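Side-chain contacts in putative polyketide synthase (Brevibacillus brevis, PDB 6HP2), which probably transfers a methyl group from S-adenosylmethionine to an oxygen of a polyketide intermediate, as the O-methyltransferase domain of a trans-AT synthase thought to take part in bacillaene synthesis: residues I199-N204 against I277-G282; G207-Q212 against G282-C287; E237-S242 against P317-E322. One frame throughout, in Å; residues are numbered along the deposited sequence.

Interaction 1: I199-N204 against I277-G282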
# COMPACT_ATOMS: atom_id res chain seq x y z
N ILE A 199 -2.94 1.74 0.20
CA ILE A 199 -2.46 2.05 -1.13
C ILE A 199 -3.06 0.96 -1.99
O ILE A 199 -2.74 -0.22 -1.79
CB ILE A 199 -0.93 2.08 -1.25
CG1 ILE A 199 -0.33 3.18 -0.35
CG2 ILE A 199 -0.51 2.32 -2.71
CD1 ILE A 199 1.10 3.46 -0.57
N ASP A 200 -3.87 1.34 -2.98
CA ASP A 200 -4.68 0.35 -3.68
C ASP A 200 -5.16 0.91 -5.01
O ASP A 200 -5.00 2.10 -5.34
CB ASP A 200 -5.86 -0.10 -2.83
CG ASP A 200 -6.05 -1.59 -2.82
OD1 ASP A 200 -5.92 -2.20 -3.88
OD2 ASP A 200 -6.38 -2.13 -1.72
N TYR A 201 -5.71 0.01 -5.80
CA TYR A 201 -6.25 0.35 -7.12
C TYR A 201 -7.76 0.59 -7.15
O TYR A 201 -8.56 -0.05 -6.45
CB TYR A 201 -5.91 -0.74 -8.11
CG TYR A 201 -4.49 -0.78 -8.54
CD1 TYR A 201 -3.99 0.22 -9.37
CD2 TYR A 201 -3.63 -1.84 -8.19
CE1 TYR A 201 -2.70 0.17 -9.82
CE2 TYR A 201 -2.32 -1.87 -8.67
CZ TYR A 201 -1.85 -0.86 -9.44
OH TYR A 201 -0.54 -0.86 -9.93
N ILE A 202 -8.15 1.54 -7.98
CA ILE A 202 -9.54 1.79 -8.34
C ILE A 202 -9.71 1.53 -9.85
O ILE A 202 -8.92 2.04 -10.66
CB ILE A 202 -9.95 3.23 -8.01
CG1 ILE A 202 -9.76 3.52 -6.53
CG2 ILE A 202 -11.39 3.53 -8.48
CD1 ILE A 202 -9.95 5.03 -6.22
N ALA A 203 -10.76 0.80 -10.22
CA ALA A 203 -11.01 0.55 -11.63
C ALA A 203 -11.92 1.67 -12.14
O ALA A 203 -12.95 1.97 -11.52
CB ALA A 203 -11.64 -0.82 -11.83
N ASN A 204 -11.55 2.30 -13.25
CA ASN A 204 -12.32 3.41 -13.84
C ASN A 204 -13.30 2.95 -14.89
O ASN A 204 -13.69 3.73 -15.76
CB ASN A 204 -11.35 4.44 -14.39
CG ASN A 204 -10.51 5.02 -13.31
OD1 ASN A 204 -11.07 5.39 -12.24
ND2 ASN A 204 -9.19 5.01 -13.46
N ILE A 277 0.49 -1.08 -18.16
CA ILE A 277 -0.39 -0.89 -19.31
C ILE A 277 -1.74 -0.31 -18.89
O ILE A 277 -2.26 0.64 -19.51
CB ILE A 277 -0.56 -2.21 -20.08
CG1 ILE A 277 0.80 -2.66 -20.62
CG2 ILE A 277 -1.57 -2.07 -21.17
CD1 ILE A 277 0.76 -4.06 -21.26
N SER A 278 -2.39 -0.94 -17.91
CA SER A 278 -3.71 -0.46 -17.50
C SER A 278 -3.65 0.97 -16.95
O SER A 278 -4.59 1.74 -17.17
CB SER A 278 -4.35 -1.39 -16.47
OG SER A 278 -4.45 -2.66 -17.01
N LEU A 279 -2.60 1.33 -16.18
CA LEU A 279 -2.45 2.72 -15.73
C LEU A 279 -2.31 3.67 -16.91
O LEU A 279 -2.88 4.76 -16.91
CB LEU A 279 -1.24 2.90 -14.76
CG LEU A 279 -1.32 2.34 -13.43
CD1 LEU A 279 0.08 2.21 -12.75
CD2 LEU A 279 -2.26 3.27 -12.56
N GLU A 280 -1.52 3.29 -17.92
CA GLU A 280 -1.32 4.16 -19.08
C GLU A 280 -2.63 4.35 -19.84
O GLU A 280 -2.89 5.45 -20.33
CB GLU A 280 -0.25 3.58 -20.00
CG GLU A 280 0.13 4.52 -21.15
CD GLU A 280 1.28 3.99 -21.99
OE1 GLU A 280 1.77 2.88 -21.71
OE2 GLU A 280 1.70 4.70 -22.94
N ARG A 281 -3.44 3.29 -19.98
CA ARG A 281 -4.73 3.41 -20.64
C ARG A 281 -5.70 4.27 -19.84
O ARG A 281 -6.69 4.78 -20.39
CB ARG A 281 -5.34 2.04 -20.84
CG ARG A 281 -4.47 1.04 -21.63
CD ARG A 281 -4.51 1.24 -23.09
NE ARG A 281 -3.61 0.27 -23.73
CZ ARG A 281 -3.64 -0.04 -25.02
NH1 ARG A 281 -4.53 0.52 -25.82
NH2 ARG A 281 -2.77 -0.93 -25.49
N GLY A 282 -5.54 4.32 -18.54
CA GLY A 282 -6.46 4.98 -17.62
C GLY A 282 -7.52 4.06 -17.05
O GLY A 282 -8.42 4.53 -16.35
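Asn204, just past the end of strand 194-203, reaches across to Gly282, the residue at which helix 263-281 ends. Its first torsion sets CG anti to its own carbonyl carbon (chi1 -63°), and from there the side chain closes on the glycine carbonyl atom by atom: CB lies 3.5 Å from Gly282 O, CG is 3.7 Å from the same oxygen, and ND2 donates a hydrogen bond to it. That bond runs from Asn204 ND2 to Gly282 O over 3.0 Å and is fairly straight, with an angle of 161° at the hydrogen. The oxygen lies almost in the plane of the asparagine amide, whereas the nitrogen meets the carbonyl from above its plane, 38° out of it, and therefore off the lone pairs. Ser285 OG is a second partner of ND2, so its nitrogen is held both by the helix end and by strand 284-293.

Farther back along the strand the contact is apolar. Leu279 CD2 touches the edge of the Tyr201 ring, 4.2 Å from CE1, and the two side chains cross at about a right angle. Phe174 and Tyr286 pack edge-to-face with the same ring, and its hydroxyl is hydrogen-bonded to Gln275 one turn back on the helix.

Gly282, with positive phi, is the C-prime residue of a Schellman motif in which Trp283 N returns to Ser278 O. Helix 263-281 is part of a helical insertion leading into strand 284-293, its C-terminal end set beside strand 194-203; both strands belong to the Rossmann-like sheet of class I methyltransferases.

Interaction 2: G207-Q212 against G282-C287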
# COMPACT_ATOMS: atom_id res chain seq x y z
N GLY A 207 -17.48 -2.09 -14.89
CA GLY A 207 -17.36 -3.28 -14.08
C GLY A 207 -15.96 -3.45 -13.50
O GLY A 207 -14.98 -2.85 -13.97
N PRO A 208 -15.84 -4.31 -12.49
CA PRO A 208 -14.52 -4.51 -11.84
C PRO A 208 -13.54 -5.18 -12.79
O PRO A 208 -13.92 -5.85 -13.75
CB PRO A 208 -14.85 -5.39 -10.62
CG PRO A 208 -16.08 -6.13 -11.04
CD PRO A 208 -16.88 -5.20 -11.94
N ILE A 209 -12.26 -4.94 -12.54
CA ILE A 209 -11.20 -5.51 -13.34
C ILE A 209 -10.68 -6.70 -12.56
O ILE A 209 -10.30 -6.58 -11.39
CB ILE A 209 -10.10 -4.47 -13.62
CG1 ILE A 209 -10.63 -3.44 -14.63
CG2 ILE A 209 -8.85 -5.17 -14.15
CD1 ILE A 209 -9.69 -2.31 -14.93
N VAL A 210 -10.75 -7.87 -13.19
CA VAL A 210 -10.49 -9.14 -12.52
C VAL A 210 -9.63 -9.97 -13.44
O VAL A 210 -9.99 -10.18 -14.60
CB VAL A 210 -11.79 -9.91 -12.19
CG1 VAL A 210 -11.46 -11.34 -11.75
CG2 VAL A 210 -12.60 -9.19 -11.14
N ASP A 211 -8.48 -10.43 -12.93
CA ASP A 211 -7.58 -11.34 -13.65
C ASP A 211 -7.46 -12.62 -12.82
O ASP A 211 -6.70 -12.68 -11.82
CB ASP A 211 -6.21 -10.71 -13.91
CG ASP A 211 -5.32 -11.58 -14.76
OD1 ASP A 211 -5.75 -12.70 -15.11
OD2 ASP A 211 -4.19 -11.16 -15.07
N GLN A 212 -8.23 -13.63 -13.22
CA GLN A 212 -8.37 -14.83 -12.41
C GLN A 212 -7.04 -15.56 -12.26
O GLN A 212 -6.74 -16.10 -11.19
CB GLN A 212 -9.43 -15.75 -13.02
CG GLN A 212 -9.77 -16.96 -12.17
CD GLN A 212 -10.26 -16.58 -10.77
OE1 GLN A 212 -9.91 -17.22 -9.78
NE2 GLN A 212 -11.07 -15.53 -10.69
N GLY A 282 -5.54 4.32 -18.54
CA GLY A 282 -6.46 4.98 -17.62
C GLY A 282 -7.52 4.06 -17.05
O GLY A 282 -8.42 4.53 -16.35
N TRP A 283 -7.38 2.77 -17.25
CA TRP A 283 -8.37 1.82 -16.79
C TRP A 283 -8.38 1.69 -15.28
O TRP A 283 -9.43 1.33 -14.71
CB TRP A 283 -8.15 0.43 -17.38
CG TRP A 283 -8.32 0.42 -18.87
CD1 TRP A 283 -9.01 1.33 -19.63
CD2 TRP A 283 -7.74 -0.51 -19.77
NE1 TRP A 283 -8.88 1.01 -20.98
CE2 TRP A 283 -8.12 -0.14 -21.07
CE3 TRP A 283 -6.92 -1.63 -19.58
CZ2 TRP A 283 -7.70 -0.87 -22.23
CZ3 TRP A 283 -6.52 -2.37 -20.72
CH2 TRP A 283 -6.91 -1.97 -22.03
N ILE A 284 -7.22 1.87 -14.65
CA ILE A 284 -7.14 1.83 -13.20
C ILE A 284 -6.42 3.06 -12.69
O ILE A 284 -5.71 3.74 -13.43
CB ILE A 284 -6.42 0.57 -12.68
CG1 ILE A 284 -5.00 0.52 -13.24
CG2 ILE A 284 -7.23 -0.65 -13.09
CD1 ILE A 284 -4.23 -0.82 -12.90
N SER A 285 -6.69 3.36 -11.43
CA SER A 285 -6.03 4.43 -10.71
C SER A 285 -5.35 3.83 -9.48
O SER A 285 -5.97 3.06 -8.72
CB SER A 285 -7.02 5.52 -10.27
OG SER A 285 -7.57 6.16 -11.38
N TYR A 286 -4.10 4.24 -9.23
CA TYR A 286 -3.32 3.80 -8.09
C TYR A 286 -3.48 4.92 -7.08
O TYR A 286 -3.02 6.03 -7.33
CB TYR A 286 -1.88 3.74 -8.51
CG TYR A 286 -0.90 3.28 -7.48
CD1 TYR A 286 -0.38 4.15 -6.53
CD2 TYR A 286 -0.42 2.01 -7.51
CE1 TYR A 286 0.56 3.71 -5.62
CE2 TYR A 286 0.48 1.55 -6.60
CZ TYR A 286 1.02 2.41 -5.70
OH TYR A 286 1.92 1.91 -4.79
N CYS A 287 -4.11 4.66 -5.95
CA CYS A 287 -4.35 5.74 -5.01
C CYS A 287 -4.02 5.49 -3.54
O CYS A 287 -3.96 4.35 -3.09
CB CYS A 287 -5.82 6.14 -5.06
SG CYS A 287 -6.50 6.62 -6.67
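Ile209 and Ile284 face each other with their CA atoms 8.4 Å apart, too far for backbone pairing; their strands belong to different sheets. Strand 209-211 pairs with strand 216-218 in a small antiparallel sheet, with Ile209 bonded through its backbone to Ile218, while strand 284-293 is the antiparallel member of the Rossmann-like methyltransferase sheet, next to strand 194-203. What joins them is a small apolar contact where strand 194-203 ends and strand 284-293 begins, away from the cofactor site.

Ile209 does the reaching. CG1 stands anti to the carbonyl carbon and the branch is then extended through CD1 (chi2 176°), which makes this methyl the part that enters the contact. It comes to 3.5 Å from Ile284 CG2, closer than two methyl groups normally pack, and the two side chains cross at about a right angle. The same CD1 lies 4.0 Å from Trp283 CB. Only the root of the tryptophan is involved; its indole leads away and is largely open to solvent. Ile209 also packs on Ala203 of strand 194-203, which extends its apolar seat beyond strand 284-293.

Ile284 holds its two branches apart. With chi1 at 59°, CG1 is wedged between backbone N and carbonyl carbon, and CG2 is left to meet the isoleucine opposite. The longer branch instead enters the interior among Tyr201, Ser278 and Leu279, its CD1 coming 3.6 Å from Tyr201 CE1. Ile284 thus bridges the small sheet and the core.

The methyl that makes the tight contact also touches backbone: Ile209 CD1 is 3.7 Å from Trp283 O, the carbonyl that accepts a probable hydrogen bond from Asn204 N.

Interaction 3: E237-S242 against P317-E322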
# COMPACT_ATOMS: atom_id res chain seq x y z
N GLU A 237 -9.42 11.28 3.03
CA GLU A 237 -8.54 11.80 2.02
C GLU A 237 -8.26 10.69 1.01
O GLU A 237 -8.09 9.52 1.39
CB GLU A 237 -7.23 12.30 2.65
CG GLU A 237 -6.36 13.10 1.71
CD GLU A 237 -5.24 13.87 2.42
OE1 GLU A 237 -5.23 13.89 3.66
OE2 GLU A 237 -4.38 14.46 1.75
N ILE A 238 -8.31 11.05 -0.26
CA ILE A 238 -7.98 10.12 -1.36
C ILE A 238 -7.04 10.87 -2.29
O ILE A 238 -7.33 12.00 -2.70
CB ILE A 238 -9.22 9.58 -2.09
CG1 ILE A 238 -8.89 8.68 -3.28
CG2 ILE A 238 -10.14 10.77 -2.56
CD1 ILE A 238 -8.50 7.30 -2.91
N ILE A 239 -5.87 10.28 -2.57
CA ILE A 239 -4.87 10.92 -3.36
C ILE A 239 -4.56 10.09 -4.60
O ILE A 239 -4.29 8.91 -4.47
CB ILE A 239 -3.59 11.07 -2.54
CG1 ILE A 239 -3.82 12.01 -1.35
CG2 ILE A 239 -2.46 11.56 -3.41
CD1 ILE A 239 -2.73 11.94 -0.30
N ASP A 240 -4.56 10.69 -5.79
CA ASP A 240 -4.31 9.91 -7.00
C ASP A 240 -2.83 10.01 -7.42
O ASP A 240 -2.34 11.10 -7.69
CB ASP A 240 -5.20 10.43 -8.13
CG ASP A 240 -5.08 9.59 -9.38
OD1 ASP A 240 -4.36 8.57 -9.35
OD2 ASP A 240 -5.72 9.94 -10.39
N VAL A 241 -2.13 8.88 -7.47
CA VAL A 241 -0.72 8.87 -7.87
C VAL A 241 -0.49 8.23 -9.24
O VAL A 241 0.65 7.99 -9.62
CB VAL A 241 0.14 8.10 -6.86
CG1 VAL A 241 1.56 8.64 -6.86
CG2 VAL A 241 -0.47 8.16 -5.46
N SER A 242 -1.57 7.95 -9.97
CA SER A 242 -1.46 7.27 -11.27
C SER A 242 -0.43 7.86 -12.24
O SER A 242 0.36 7.11 -12.81
CB SER A 242 -2.83 7.15 -11.95
OG SER A 242 -3.82 6.74 -11.03
N PRO A 317 1.26 15.22 -6.41
CA PRO A 317 2.19 16.33 -6.23
C PRO A 317 1.67 17.38 -5.28
O PRO A 317 2.47 18.00 -4.56
CB PRO A 317 2.35 16.92 -7.63
CG PRO A 317 2.02 15.70 -8.56
CD PRO A 317 0.90 15.02 -7.83
N GLU A 318 0.34 17.56 -5.23
CA GLU A 318 -0.24 18.57 -4.34
C GLU A 318 -0.14 18.10 -2.90
O GLU A 318 0.23 18.89 -2.03
CB GLU A 318 -1.70 18.86 -4.71
CG GLU A 318 -2.42 19.81 -3.75
CD GLU A 318 -3.93 19.86 -3.98
OE1 GLU A 318 -4.38 19.81 -5.15
OE2 GLU A 318 -4.68 19.94 -2.98
N ALA A 319 -0.46 16.83 -2.65
CA ALA A 319 -0.31 16.25 -1.31
C ALA A 319 1.15 16.21 -0.86
O ALA A 319 1.45 16.44 0.32
CB ALA A 319 -0.91 14.85 -1.29
N LEU A 320 2.06 15.83 -1.77
CA LEU A 320 3.48 15.82 -1.45
C LEU A 320 3.96 17.22 -1.09
O LEU A 320 4.67 17.41 -0.09
CB LEU A 320 4.27 15.29 -2.65
CG LEU A 320 5.78 15.29 -2.60
CD1 LEU A 320 6.33 14.43 -1.43
CD2 LEU A 320 6.32 14.79 -3.98
N ALA A 321 3.58 18.22 -1.89
CA ALA A 321 4.01 19.59 -1.61
C ALA A 321 3.41 20.11 -0.30
O ALA A 321 4.05 20.87 0.43
CB ALA A 321 3.64 20.47 -2.80
N GLU A 322 2.18 19.71 -0.01
CA GLU A 322 1.56 20.08 1.27
C GLU A 322 2.34 19.47 2.42
O GLU A 322 2.62 20.11 3.42
CB GLU A 322 0.10 19.63 1.31
CG GLU A 322 -0.65 20.00 2.60
CD GLU A 322 -1.99 19.30 2.73
OE1 GLU A 322 -2.99 19.98 2.98
OE2 GLU A 322 -2.06 18.06 2.62
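Ile239 lays the end of its longer branch against the methyl of Ala319: CD1 is 3.6 Å from Ala319 CB, and CG1 follows at 4.1 Å from the same CB. The small alanine lets helix 316-326 come close, with the Ile239 and Ala319 CA atoms 7.3 Å apart. Val86 of helix 70-88 touches both side chains, so strand and two helices share one apolar cluster.

Two residues earlier, Glu237 points at the helix as well, and its OE2 stands 4.4 Å from Glu322 OE2. Cations probably offset the like charges: Glu237 forms salt bridges with Lys90 through OE1 and with Arg314 through OE2, and Glu322 OE2 has long, weak ion pairs to the same two residues.

Where the strand ends, Asp240 OD1 accepts the backbone N of Ser242 at 2.9 Å, met from above the carboxylate plane. This Asx turn spans Val241, the N-cap of helix 242-249. Strand 233-240, flanked by 284-293 and 314-315, is the sixth strand of a class I methyltransferase sheet; short strand 314-315 extends that sheet past the usual seven, and helix 316-326, which follows it, packs on the sheet there.

From the N terminus, the chain lays down strand 194-203, strand 209-211 and strand 233-240 before their partners appear in the same order. Interaction 1 closes a loop of 72 residues when helix 263-281 returns to strand 194-203. Interaction 2 shares Gly282 with it and closes 69 residues, bringing strand 209-211 to strand 284-293. Interaction 3 spans 74 residues and joins strand 233-240 to helix 316-326. No loop contains another: all three pairs cross. Strand 284-293 lies between 194-203 and 233-240 in the main sheet, and a probable hydrogen bond from Val241 N to Tyr286 O connects interactions 2 and 3, whose centres lie about 20 Å apart.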